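Local structure of HupZ (Streptococcus sp. 'group A', 5ESC) at the interface of chains A and B. The protein degrades heme in vitro as a dimeric split-barrel enzyme related to the pyridoxamine 5'-phosphate oxidases. Coordinates in Å, arbitrary orientation; residue numbers count along the deposited sequence, not the author numbering. Chains: chain A/B, HupZ.

Contacts 1 and 2 are neighbouring parts of one two-fold symmetric dimer interface, with the centres of their C-alpha atoms about 10 Å apart. Strand 26-31 of chain B runs through both and meets strands 15-20 and 61-68 of chain A in each; B:Ile28 belongs to both. Contact 1 takes the start of that strand and mixes a carboxylate, an amide and waters with apolar packing, whereas contact 2 takes its later part, joined by B:Leu14 and B:Met16, and is apolar. A polar, directional region thus passes into a greasy one along a single strand, and symmetry repeats the pattern with the chains exchanged.

Contact 1: the interface of chains A and B. Residues chain A 18, 20, 61-63, 76, 78; chain B 25-28.
Extended backbone dominates both sides, strand 26-31 of chain B lying over strands 15-20, 61-68 and 73-84 of chain A in this part of the split-barrel dimer. A:Glu63 is the polar centre. Its CG lies anti to the carbonyl carbon (chi1 -50°), and the extended chain beyond it carries the carboxylate across to B:Gln25 and B:Pro26. The amide NE2 of B:Gln25 donates to A:Glu63 OE2 at 2.7 Å, almost straight (163° at H), in the plane of its own amide and onto the anti lone pair of the oxygen. B:Gln25 arrives through a bend at chi2 (68°), and its NE2 also meets water 2, which reaches the carbonyl of A:Ile62.

A:Glu63 OE2 also stands 2.8 Å from the backbone O of B:Pro26, a repulsive pair unless a proton lies between them, so a raised carboxylate pKa is possible. Water 1 links OE2 to B:Asn27 OD1. A:Arg76 NH1 makes an intrachain, hydrogen-bonded salt bridge of 3.1 Å to A:Glu63 OE1, nearly in the guanidinium plane but from above the carboxylate plane; this second-shell partner helps position the carboxylate and would favour its charged form. B:Asn27 OD1 lies over one guanidinium face near its rim, 3.4 Å from A:Arg76 NH1.

Beside this polar group, B:Ile28 turns CG2 to A:Glu63 CB (3.7 Å) and sets CB against A:Ala18 CB (3.8 Å). B:Pro26 CD meets A:Lys61 CB at 3.9 Å, the two side chains crossing at about a right angle.

Contact 2: the interface of chains A and B. Residues chain A 16, 64-65, 67, 118; chain B 14, 16, 28, 30.
Aliphatic packing supplies the tightest meeting in this part of the split-barrel dimer interface, where strands 15-20 and 61-68 of chain A face strand 26-31 of chain B and the residues leading into and along its strand 15-20. A:Val67 holds CG1 anti to the backbone N (chi1 177°) and presses it against the CD2 branch of B:Leu14 at 3.5 Å, the side chains crossing at about a right angle. Its other methyl, CG2, turns instead to the ring of B:Pro30, whose CG lies 4.0 Å away, so the fork of A:Val67 divides its branches, CG1 towards B:Leu14 and CG2 towards B:Pro30 and B:Met16. The next ring carbon of B:Pro30, CD, approaches A:Leu118 CD1 obliquely, although A:Leu118 is poorly ordered, so this contact is less certain.

The small A:Ala65 accepts neighbours from two directions at its CB: B:Ile28 CG2 at 3.9 Å and the B:Met16 methyl CE at 3.9 Å. The CD1 tip of B:Ile28 reaches onward to A:Met16, lying 4.0 Å from its CB and near its backbone carbonyl.

The methionine side chains meet through their methylenes: A:Met16 and B:Met16 cross obliquely, CG to CG at 4.0 Å, which places these two copies of one residue beside the two-fold axis. Both chains are bent at chi2 and chi3 with almost matching torsions (chi2 -73° and -66°), as expected for symmetry mates. The bends carry B:Met16 SD alongside A:Val67 and deliver CE to A:Ala65.

No nitrogen or oxygen reaches a bonding partner across the patch. It therefore probably helps hold the dimer through close-fitting apolar surface, keeping the two barrels in register about the axis.

Contact 1: the interface of chains A and B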
ATOM      1  N   ALA A  18      -4.790   1.545   0.048  1.00 12.36           N
ATOM      2  CA  ALA A  18      -5.386   0.275   0.146  1.00 11.74           C
ATOM      3  C   ALA A  18      -6.916   0.326   0.328  1.00 13.60           C
ATOM      4  O   ALA A  18      -7.416   1.091   1.210  1.00 11.01           O
ATOM      5  CB  ALA A  18      -4.775  -0.511   1.347  1.00 13.82           C
ATOM      6  N   VAL A  20     -10.743  -2.392  -0.296  1.00 12.97           N
ATOM      7  CA  VAL A  20     -11.210  -3.774  -0.261  1.00 13.97           C
ATOM      8  C   VAL A  20     -12.463  -3.873  -1.111  1.00 15.76           C
ATOM      9  O   VAL A  20     -13.243  -2.906  -1.214  1.00 12.81           O
ATOM     10  CB  VAL A  20     -11.441  -4.209   1.195  1.00 15.24           C
ATOM     11  CG1 VAL A  20     -12.522  -3.365   1.844  1.00 14.63           C
ATOM     12  CG2 VAL A  20     -11.854  -5.668   1.232  1.00 18.99           C
ATOM     13  N   LYS A  61     -14.160   2.031   2.428  1.00  9.95           N
ATOM     14  CA  LYS A  61     -13.044   1.796   3.374  1.00 12.05           C
ATOM     15  C   LYS A  61     -11.723   2.098   2.753  1.00 12.80           C
ATOM     16  O   LYS A  61     -11.479   1.741   1.581  1.00 11.92           O
ATOM     17  CB  LYS A  61     -13.013   0.402   3.880  1.00 13.19           C
ATOM     18  CG  LYS A  61     -14.275   0.015   4.687  1.00 16.66           C
ATOM     19  CD  LYS A  61     -14.163  -1.434   5.154  1.00 19.49           C
ATOM     20  CE  LYS A  61     -15.182  -1.809   6.217  1.00 24.25           C
ATOM     21  NZ  LYS A  61     -16.416  -2.171   5.513  1.00 30.25           N
ATOM     22  N   ILE A  62     -10.899   2.842   3.485  1.00 12.34           N
ATOM     23  CA  ILE A  62      -9.626   3.233   2.912  1.00 12.52           C
ATOM     24  C   ILE A  62      -8.538   3.418   3.901  1.00 12.84           C
ATOM     25  O   ILE A  62      -8.809   3.847   5.032  1.00 11.92           O
ATOM     26  CB  ILE A  62      -9.788   4.484   1.986  1.00 13.19           C
ATOM     27  CG1 ILE A  62      -8.505   4.750   1.218  1.00 13.58           C
ATOM     28  CG2 ILE A  62     -10.214   5.697   2.782  1.00 11.71           C
ATOM     29  CD1 ILE A  62      -8.841   5.462  -0.078  1.00 15.97           C
ATOM     30  N   GLU A  63      -7.306   3.090   3.524  1.00 12.59           N
ATOM     31  CA  GLU A  63      -6.124   3.414   4.299  1.00 14.37           C
ATOM     32  C   GLU A  63      -5.087   3.895   3.374  1.00 16.11           C
ATOM     33  O   GLU A  63      -4.958   3.376   2.257  1.00 14.51           O
ATOM     34  CB  GLU A  63      -5.557   2.225   5.138  1.00 18.00           C
ATOM     35  CG  GLU A  63      -6.609   1.519   5.987  1.00 21.94           C
ATOM     36  CD  GLU A  63      -6.071   0.741   7.205  1.00 30.15           C
ATOM     37  OE1 GLU A  63      -4.828   0.517   7.219  1.00 30.83           O
ATOM     38  OE2 GLU A  63      -6.928   0.392   8.132  1.00 26.73           O
ATOM     39  N   ARG A  76       0.207   6.203   8.459  1.00 17.25           N
ATOM     40  CA  ARG A  76      -0.931   5.513   7.854  1.00 18.25           C
ATOM     41  C   ARG A  76      -2.204   6.307   8.274  1.00 17.28           C
ATOM     42  O   ARG A  76      -2.422   6.525   9.490  1.00 17.59           O
ATOM     43  CB  ARG A  76      -0.969   4.056   8.386  1.00 22.00           C
ATOM     44  CG  ARG A  76      -2.218   3.229   8.043  1.00 24.88           C
ATOM     45  CD  ARG A  76      -2.038   1.722   8.296  1.00 32.54           C
ATOM     46  NE  ARG A  76      -1.820   1.457   9.703  1.00 37.48           N
ATOM     47  CZ  ARG A  76      -2.748   1.049  10.554  1.00 41.00           C
ATOM     48  NH1 ARG A  76      -3.981   0.763  10.157  1.00 45.14           N
ATOM     49  NH2 ARG A  76      -2.436   0.882  11.829  1.00 47.13           N
ATOM     50  N   VAL A  78      -6.252   6.380   8.190  1.00 13.74           N
ATOM     51  CA  VAL A  78      -7.378   5.506   8.037  1.00 14.36           C
ATOM     52  C   VAL A  78      -8.658   6.281   8.009  1.00 14.19           C
ATOM     53  O   VAL A  78      -8.838   7.172   8.872  1.00 13.40           O
ATOM     54  CB  VAL A  78      -7.475   4.473   9.171  1.00 15.48           C
ATOM     55  CG1 VAL A  78      -8.677   3.524   8.964  1.00 18.76           C
ATOM     56  CG2 VAL A  78      -6.197   3.653   9.272  1.00 18.98           C
TER
ATOM     57  N   GLN B  25     -11.664  -5.040   7.157  1.00 19.06           N
ATOM     58  CA  GLN B  25     -10.948  -3.764   7.124  1.00 20.37           C
ATOM     59  C   GLN B  25      -9.570  -3.928   6.396  1.00 18.18           C
ATOM     60  O   GLN B  25      -8.769  -4.825   6.768  1.00 18.04           O
ATOM     61  CB  GLN B  25     -10.713  -3.274   8.549  1.00 21.52           C
ATOM     62  CG  GLN B  25      -9.791  -2.070   8.633  1.00 23.25           C
ATOM     63  CD  GLN B  25     -10.428  -0.791   8.037  1.00 27.62           C
ATOM     64  OE1 GLN B  25     -11.630  -0.690   7.853  1.00 29.78           O
ATOM     65  NE2 GLN B  25      -9.576   0.208   7.754  1.00 27.00           N
ATOM     66  N   PRO B  26      -9.271  -3.057   5.449  1.00 19.83           N
ATOM     67  CA  PRO B  26      -7.962  -3.186   4.720  1.00 17.94           C
ATOM     68  C   PRO B  26      -6.863  -2.658   5.623  1.00 17.74           C
ATOM     69  O   PRO B  26      -7.143  -1.800   6.472  1.00 18.47           O
ATOM     70  CB  PRO B  26      -8.159  -2.293   3.477  1.00 18.28           C
ATOM     71  CG  PRO B  26      -9.162  -1.215   3.970  1.00 19.21           C
ATOM     72  CD  PRO B  26     -10.139  -2.044   4.790  1.00 19.74           C
ATOM     73  N   ASN B  27      -5.649  -3.164   5.509  1.00 14.32           N
ATOM     74  CA  ASN B  27      -4.499  -2.623   6.225  1.00 15.06           C
ATOM     75  C   ASN B  27      -3.384  -2.476   5.257  1.00 15.81           C
ATOM     76  O   ASN B  27      -3.264  -3.230   4.251  1.00 15.48           O
ATOM     77  CB  ASN B  27      -4.040  -3.622   7.289  1.00 17.45           C
ATOM     78  CG  ASN B  27      -2.875  -3.125   8.102  1.00 19.90           C
ATOM     79  OD1 ASN B  27      -3.048  -2.292   8.981  1.00 25.77           O
ATOM     80  ND2 ASN B  27      -1.666  -3.588   7.790  1.00 19.60           N
ATOM     81  N   ILE B  28      -2.528  -1.531   5.530  1.00 17.18           N
ATOM     82  CA  ILE B  28      -1.430  -1.294   4.631  1.00 17.30           C
ATOM     83  C   ILE B  28      -0.197  -1.008   5.464  1.00 18.09           C
ATOM     84  O   ILE B  28      -0.214  -0.253   6.513  1.00 16.61           O
ATOM     85  CB  ILE B  28      -1.719  -0.157   3.626  1.00 19.07           C
ATOM     86  CG1 ILE B  28      -0.496   0.048   2.722  1.00 20.78           C
ATOM     87  CG2 ILE B  28      -2.066   1.155   4.306  1.00 18.32           C
ATOM     88  CD1 ILE B  28      -0.853   0.651   1.425  1.00 26.62           C
TER
HETATM   89  O   HOH W   1      -5.752  -1.533   9.502  1.00 33.36           O
HETATM   90  O   HOH W   2     -10.705   2.191   6.806  1.00 39.82           O

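Contact 2: the interface of chains A and B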
ATOM      1  N   MET A  16       0.373   5.599  -1.002  1.00 13.89           N
ATOM      2  CA  MET A  16      -0.070   4.264  -1.363  1.00 14.60           C
ATOM      3  C   MET A  16      -1.416   3.985  -0.689  1.00 14.12           C
ATOM      4  O   MET A  16      -1.591   4.136   0.594  1.00 13.71           O
ATOM      5  CB  MET A  16       1.011   3.206  -1.015  1.00 15.94           C
ATOM      6  CG  MET A  16       2.341   3.489  -1.701  1.00 21.75           C
ATOM      7  SD  MET A  16       2.277   3.144  -3.468  1.00 30.27           S
ATOM      8  CE  MET A  16       1.284   1.678  -3.590  1.00 22.16           C
ATOM      9  N   ILE A  64      -4.380   4.952   3.776  1.00 13.43           N
ATOM     10  CA  ILE A  64      -3.404   5.521   2.920  1.00 14.37           C
ATOM     11  C   ILE A  64      -2.118   5.544   3.687  1.00 15.08           C
ATOM     12  O   ILE A  64      -2.101   5.982   4.880  1.00 16.11           O
ATOM     13  CB  ILE A  64      -3.715   7.024   2.548  1.00 14.40           C
ATOM     14  CG1 ILE A  64      -5.131   7.217   2.015  1.00 17.32           C
ATOM     15  CG2 ILE A  64      -2.647   7.585   1.607  1.00 17.04           C
ATOM     16  CD1 ILE A  64      -5.511   8.693   2.074  1.00 22.48           C
ATOM     17  N   ALA A  65      -1.034   5.130   3.039  1.00 13.48           N
ATOM     18  CA  ALA A  65       0.286   5.164   3.645  1.00 14.28           C
ATOM     19  C   ALA A  65       1.296   6.070   2.927  1.00 15.20           C
ATOM     20  O   ALA A  65       1.329   6.123   1.688  1.00 15.80           O
ATOM     21  CB  ALA A  65       0.800   3.736   3.856  1.00 13.60           C
ATOM     22  N   VAL A  67       5.443   6.814   3.244  1.00 20.23           N
ATOM     23  CA  VAL A  67       6.670   6.273   3.836  1.00 22.59           C
ATOM     24  C   VAL A  67       7.893   7.054   3.290  1.00 26.40           C
ATOM     25  O   VAL A  67       8.074   7.183   2.086  1.00 25.71           O
ATOM     26  CB  VAL A  67       6.825   4.738   3.643  1.00 23.33           C
ATOM     27  CG1 VAL A  67       8.152   4.262   4.217  1.00 27.28           C
ATOM     28  CG2 VAL A  67       5.716   3.931   4.352  1.00 24.93           C
ATOM     29  N   LEU A 118       4.122   5.062  11.437  1.00 40.85           N
ATOM     30  CA  LEU A 118       4.801   3.810  11.042  1.00 46.62           C
ATOM     31  C   LEU A 118       6.282   3.857  11.480  1.00 51.31           C
ATOM     32  O   LEU A 118       7.059   3.029  11.035  1.00 53.02           O
ATOM     33  CB  LEU A 118       4.713   3.528   9.542  1.00 42.79           C
ATOM     34  CG  LEU A 118       3.343   3.518   8.892  1.00 42.73           C
ATOM     35  CD1 LEU A 118       3.553   3.651   7.398  1.00 46.66           C
ATOM     36  CD2 LEU A 118       2.478   2.300   9.210  1.00 45.04           C
TER
ATOM     37  N   LEU B  14      10.539  -0.211  -2.130  1.00 19.86           N
ATOM     38  CA  LEU B  14       9.974  -0.676  -0.898  1.00 20.79           C
ATOM     39  C   LEU B  14       8.659  -1.356  -1.207  1.00 19.39           C
ATOM     40  O   LEU B  14       7.785  -0.780  -1.871  1.00 22.31           O
ATOM     41  CB  LEU B  14       9.774   0.508   0.002  1.00 22.24           C
ATOM     42  CG  LEU B  14       9.184   0.256   1.373  1.00 22.18           C
ATOM     43  CD1 LEU B  14      10.045  -0.587   2.286  1.00 22.31           C
ATOM     44  CD2 LEU B  14       8.829   1.620   1.977  1.00 25.08           C
ATOM     45  N   MET B  16       5.111  -2.371  -0.437  1.00 16.10           N
ATOM     46  CA  MET B  16       3.963  -1.911   0.316  1.00 16.51           C
ATOM     47  C   MET B  16       2.957  -3.052   0.308  1.00 15.77           C
ATOM     48  O   MET B  16       2.623  -3.614  -0.742  1.00 14.53           O
ATOM     49  CB  MET B  16       3.452  -0.635  -0.285  1.00 17.36           C
ATOM     50  CG  MET B  16       4.467   0.507  -0.213  1.00 19.10           C
ATOM     51  SD  MET B  16       4.853   1.083   1.437  1.00 25.29           S
ATOM     52  CE  MET B  16       3.313   1.194   2.223  1.00 17.26           C
ATOM     53  N   ILE B  28      -2.528  -1.531   5.530  1.00 17.18           N
ATOM     54  CA  ILE B  28      -1.430  -1.294   4.631  1.00 17.30           C
ATOM     55  C   ILE B  28      -0.197  -1.008   5.464  1.00 18.09           C
ATOM     56  O   ILE B  28      -0.214  -0.253   6.513  1.00 16.61           O
ATOM     57  CB  ILE B  28      -1.719  -0.157   3.626  1.00 19.07           C
ATOM     58  CG1 ILE B  28      -0.496   0.048   2.722  1.00 20.78           C
ATOM     59  CG2 ILE B  28      -2.066   1.155   4.306  1.00 18.32           C
ATOM     60  CD1 ILE B  28      -0.853   0.651   1.425  1.00 26.62           C
ATOM     61  N   PRO B  30       4.456  -0.905   5.088  1.00 19.22           N
ATOM     62  CA  PRO B  30       5.709  -1.327   4.367  1.00 18.73           C
ATOM     63  C   PRO B  30       6.322  -2.603   4.979  1.00 18.48           C
ATOM     64  O   PRO B  30       6.257  -2.829   6.217  1.00 18.19           O
ATOM     65  CB  PRO B  30       6.661  -0.183   4.611  1.00 18.17           C
ATOM     66  CG  PRO B  30       6.225   0.321   5.979  1.00 19.48           C
ATOM     67  CD  PRO B  30       4.727   0.173   6.057  1.00 19.92           C
TER